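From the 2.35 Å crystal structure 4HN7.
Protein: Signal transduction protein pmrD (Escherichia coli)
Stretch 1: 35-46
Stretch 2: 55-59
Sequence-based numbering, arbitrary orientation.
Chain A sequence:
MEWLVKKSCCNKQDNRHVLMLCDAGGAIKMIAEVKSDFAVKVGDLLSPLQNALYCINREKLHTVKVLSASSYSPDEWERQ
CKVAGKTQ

Stretch 1 (35-46) KSDFAVKVGDLL
Stretch 2 (55-59) CINRE

Residues 45-46 and 55-56 are strand and run antiparallel; most of the remainder is loop or turn. The register pairs Leu46 with Ile56, a non-hydrogen-bonded pair (CA to CA 4.8 Å), and sets Leu45 CA 4.8 Å from Asn57 CA. Phi/psi values are -102/133 for Leu45, -111/124 for Leu46, -120/163 for Cys55 and -101/121 for Ile56. A type II turn, Lys41 to Asp44, precedes the first strand: Asp44 N bonds Lys41 O at 3.0 Å, and Gly43 takes positive phi (84/1). A type I' turn, Ile56 to Glu59, follows the second, with Asn57 at 55/41, Arg58 at 60/21, and Glu59 N to Ile56 O 3.0 Å.

Hydrogen bonding across the stretches centers on Asn57. Its N donates to Leu45 O at 2.6 Å (179°), while Leu45 N donates to Asn57 OD1 at 3.0 Å (180°). The Asn57 side chain (chi1 -65°, chi2 -30°) thus supplies the acceptor for the Leu45 amide, and its ND2 makes a weak bond to Asp44 OD2 (3.4 Å, 163°). Asp44 (chi1 -70°) also braces its own turn, with OD1 accepting from Lys41 N at 3.0 Å.

At the non-hydrogen-bonded Leu46-Ile56 pair the close approach is marked by two CA-H...O contacts: Leu46 CA lies 3.2 Å from Cys55 O (150° at H), and Ile56 CA 3.4 Å from Leu45 O (136°), an oxygen that also accepts from Asn57 N.

Apolar packing gathers around Ile56 (chi1 -55°, chi2 152°), whose side chain shares a sheet face with Leu46 (m, t). Leu46 CD2 sits 3.8 Å from Ile56 CG1. Ile56 CD1 reaches the loop that leads into the first strand, 3.9 Å from Phe38 CB and 4.3 Å from Val40 CG1. Separately, Leu45 (t, p) places CD2 3.8 Å from Arg58 CD, packing against the aliphatic part of that side chain. The contact between the two stretches buries 407 Å², both sides summed.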

# COMPACT_ATOMS: atom_id res chain seq x y z
N LYS A 35 4.72 -4.36 9.62
CA LYS A 35 4.14 -3.10 9.87
C LYS A 35 3.09 -2.86 8.78
O LYS A 35 3.38 -3.03 7.61
CB LYS A 35 5.25 -2.08 9.74
CG LYS A 35 4.84 -0.69 10.13
CD LYS A 35 5.74 0.35 9.48
CE LYS A 35 5.59 1.73 10.12
NZ LYS A 35 4.22 2.02 10.65
N SER A 36 1.89 -2.46 9.16
CA SER A 36 0.86 -2.15 8.17
C SER A 36 -0.07 -1.14 8.72
O SER A 36 -0.28 -1.08 9.92
CB SER A 36 -0.00 -3.40 7.86
OG SER A 36 -0.98 -3.12 6.86
N ASP A 37 -0.69 -0.40 7.84
CA ASP A 37 -1.83 0.43 8.22
C ASP A 37 -3.15 -0.36 8.20
O ASP A 37 -4.15 0.11 8.71
CB ASP A 37 -1.93 1.67 7.32
CG ASP A 37 -0.71 2.59 7.40
OD1 ASP A 37 -0.12 2.72 8.49
OD2 ASP A 37 -0.33 3.19 6.37
N PHE A 38 -3.16 -1.57 7.65
CA PHE A 38 -4.36 -2.37 7.60
C PHE A 38 -4.23 -3.57 8.45
O PHE A 38 -3.15 -4.02 8.75
CB PHE A 38 -4.64 -2.82 6.19
CG PHE A 38 -4.70 -1.70 5.24
CD1 PHE A 38 -3.55 -1.17 4.74
CD2 PHE A 38 -5.89 -1.14 4.90
CE1 PHE A 38 -3.58 -0.12 3.87
CE2 PHE A 38 -5.95 -0.08 4.03
CZ PHE A 38 -4.79 0.44 3.51
N ALA A 39 -5.38 -4.13 8.80
CA ALA A 39 -5.42 -5.28 9.67
C ALA A 39 -5.19 -6.55 8.90
O ALA A 39 -5.77 -6.79 7.86
CB ALA A 39 -6.75 -5.35 10.39
N VAL A 40 -4.37 -7.39 9.47
CA VAL A 40 -4.15 -8.66 8.89
C VAL A 40 -4.54 -9.59 9.98
O VAL A 40 -4.06 -9.46 11.08
CB VAL A 40 -2.68 -8.87 8.50
CG1 VAL A 40 -1.90 -7.57 8.71
CG2 VAL A 40 -2.06 -10.03 9.24
N LYS A 41 -5.38 -10.55 9.66
CA LYS A 41 -6.01 -11.38 10.63
C LYS A 41 -5.77 -12.76 10.17
O LYS A 41 -5.55 -13.00 9.01
CB LYS A 41 -7.51 -11.08 10.64
CG LYS A 41 -8.34 -12.08 11.46
CD LYS A 41 -8.62 -11.64 12.91
CE LYS A 41 -8.32 -12.75 13.91
NZ LYS A 41 -6.90 -12.66 14.34
N VAL A 42 -5.81 -13.70 11.08
CA VAL A 42 -5.49 -15.05 10.71
C VAL A 42 -6.43 -15.49 9.60
O VAL A 42 -7.58 -15.03 9.51
CB VAL A 42 -5.38 -16.02 11.93
CG1 VAL A 42 -5.76 -15.33 13.19
CG2 VAL A 42 -6.18 -17.27 11.76
N GLY A 43 -5.84 -16.32 8.73
CA GLY A 43 -6.45 -16.83 7.51
C GLY A 43 -6.30 -15.87 6.35
O GLY A 43 -6.82 -16.17 5.29
N ASP A 44 -5.63 -14.73 6.56
CA ASP A 44 -5.19 -13.88 5.47
C ASP A 44 -3.99 -14.42 4.66
O ASP A 44 -3.15 -15.21 5.11
CB ASP A 44 -4.91 -12.48 5.95
CG ASP A 44 -6.19 -11.73 6.34
OD1 ASP A 44 -6.15 -10.56 6.78
OD2 ASP A 44 -7.27 -12.33 6.20
N LEU A 45 -4.01 -14.05 3.39
CA LEU A 45 -2.97 -14.35 2.47
C LEU A 45 -2.13 -13.07 2.31
O LEU A 45 -2.67 -12.00 2.08
CB LEU A 45 -3.57 -14.68 1.11
CG LEU A 45 -2.68 -14.96 -0.09
CD1 LEU A 45 -2.13 -16.32 0.03
CD2 LEU A 45 -3.46 -14.86 -1.37
N LEU A 46 -0.81 -13.22 2.39
CA LEU A 46 0.12 -12.14 2.01
C LEU A 46 0.88 -12.49 0.75
O LEU A 46 1.54 -13.50 0.72
CB LEU A 46 1.14 -11.92 3.11
CG LEU A 46 0.51 -11.53 4.42
CD1 LEU A 46 1.58 -11.70 5.45
CD2 LEU A 46 -0.00 -10.11 4.39
N CYS A 55 1.04 -7.61 -0.10
CA CYS A 55 -0.30 -7.11 0.04
C CYS A 55 -1.13 -8.18 0.73
O CYS A 55 -0.75 -9.33 0.80
CB CYS A 55 -0.86 -6.66 -1.31
SG CYS A 55 -0.82 -7.83 -2.67
N ILE A 56 -2.27 -7.77 1.25
CA ILE A 56 -3.15 -8.62 2.04
C ILE A 56 -4.28 -9.07 1.14
O ILE A 56 -4.99 -8.25 0.57
CB ILE A 56 -3.68 -7.84 3.28
CG1 ILE A 56 -2.51 -7.28 4.12
CG2 ILE A 56 -4.55 -8.73 4.18
CD1 ILE A 56 -2.87 -6.02 4.87
N ASN A 57 -4.42 -10.38 0.98
CA ASN A 57 -5.57 -10.95 0.20
C ASN A 57 -5.63 -10.35 -1.20
O ASN A 57 -6.69 -10.00 -1.75
CB ASN A 57 -6.87 -10.71 0.93
CG ASN A 57 -6.96 -11.43 2.22
OD1 ASN A 57 -6.37 -12.49 2.42
ND2 ASN A 57 -7.68 -10.84 3.14
N ARG A 58 -4.45 -10.23 -1.76
CA ARG A 58 -4.25 -9.81 -3.10
C ARG A 58 -4.79 -8.44 -3.37
O ARG A 58 -4.97 -8.09 -4.51
CB ARG A 58 -4.77 -10.88 -4.03
CG ARG A 58 -3.65 -11.77 -4.50
CD ARG A 58 -4.02 -13.21 -4.78
NE ARG A 58 -3.74 -13.52 -6.19
CZ ARG A 58 -2.54 -13.63 -6.75
NH1 ARG A 58 -1.43 -13.48 -6.02
NH2 ARG A 58 -2.46 -13.91 -8.05
N GLU A 59 -4.99 -7.65 -2.32
CA GLU A 59 -5.35 -6.25 -2.47
C GLU A 59 -4.13 -5.37 -2.46
O GLU A 59 -3.67 -5.02 -1.42
CB GLU A 59 -6.21 -5.82 -1.32
CG GLU A 59 -7.55 -6.48 -1.34
CD GLU A 59 -8.45 -5.89 -0.32
OE1 GLU A 59 -8.70 -6.58 0.71
OE2 GLU A 59 -8.85 -4.72 -0.54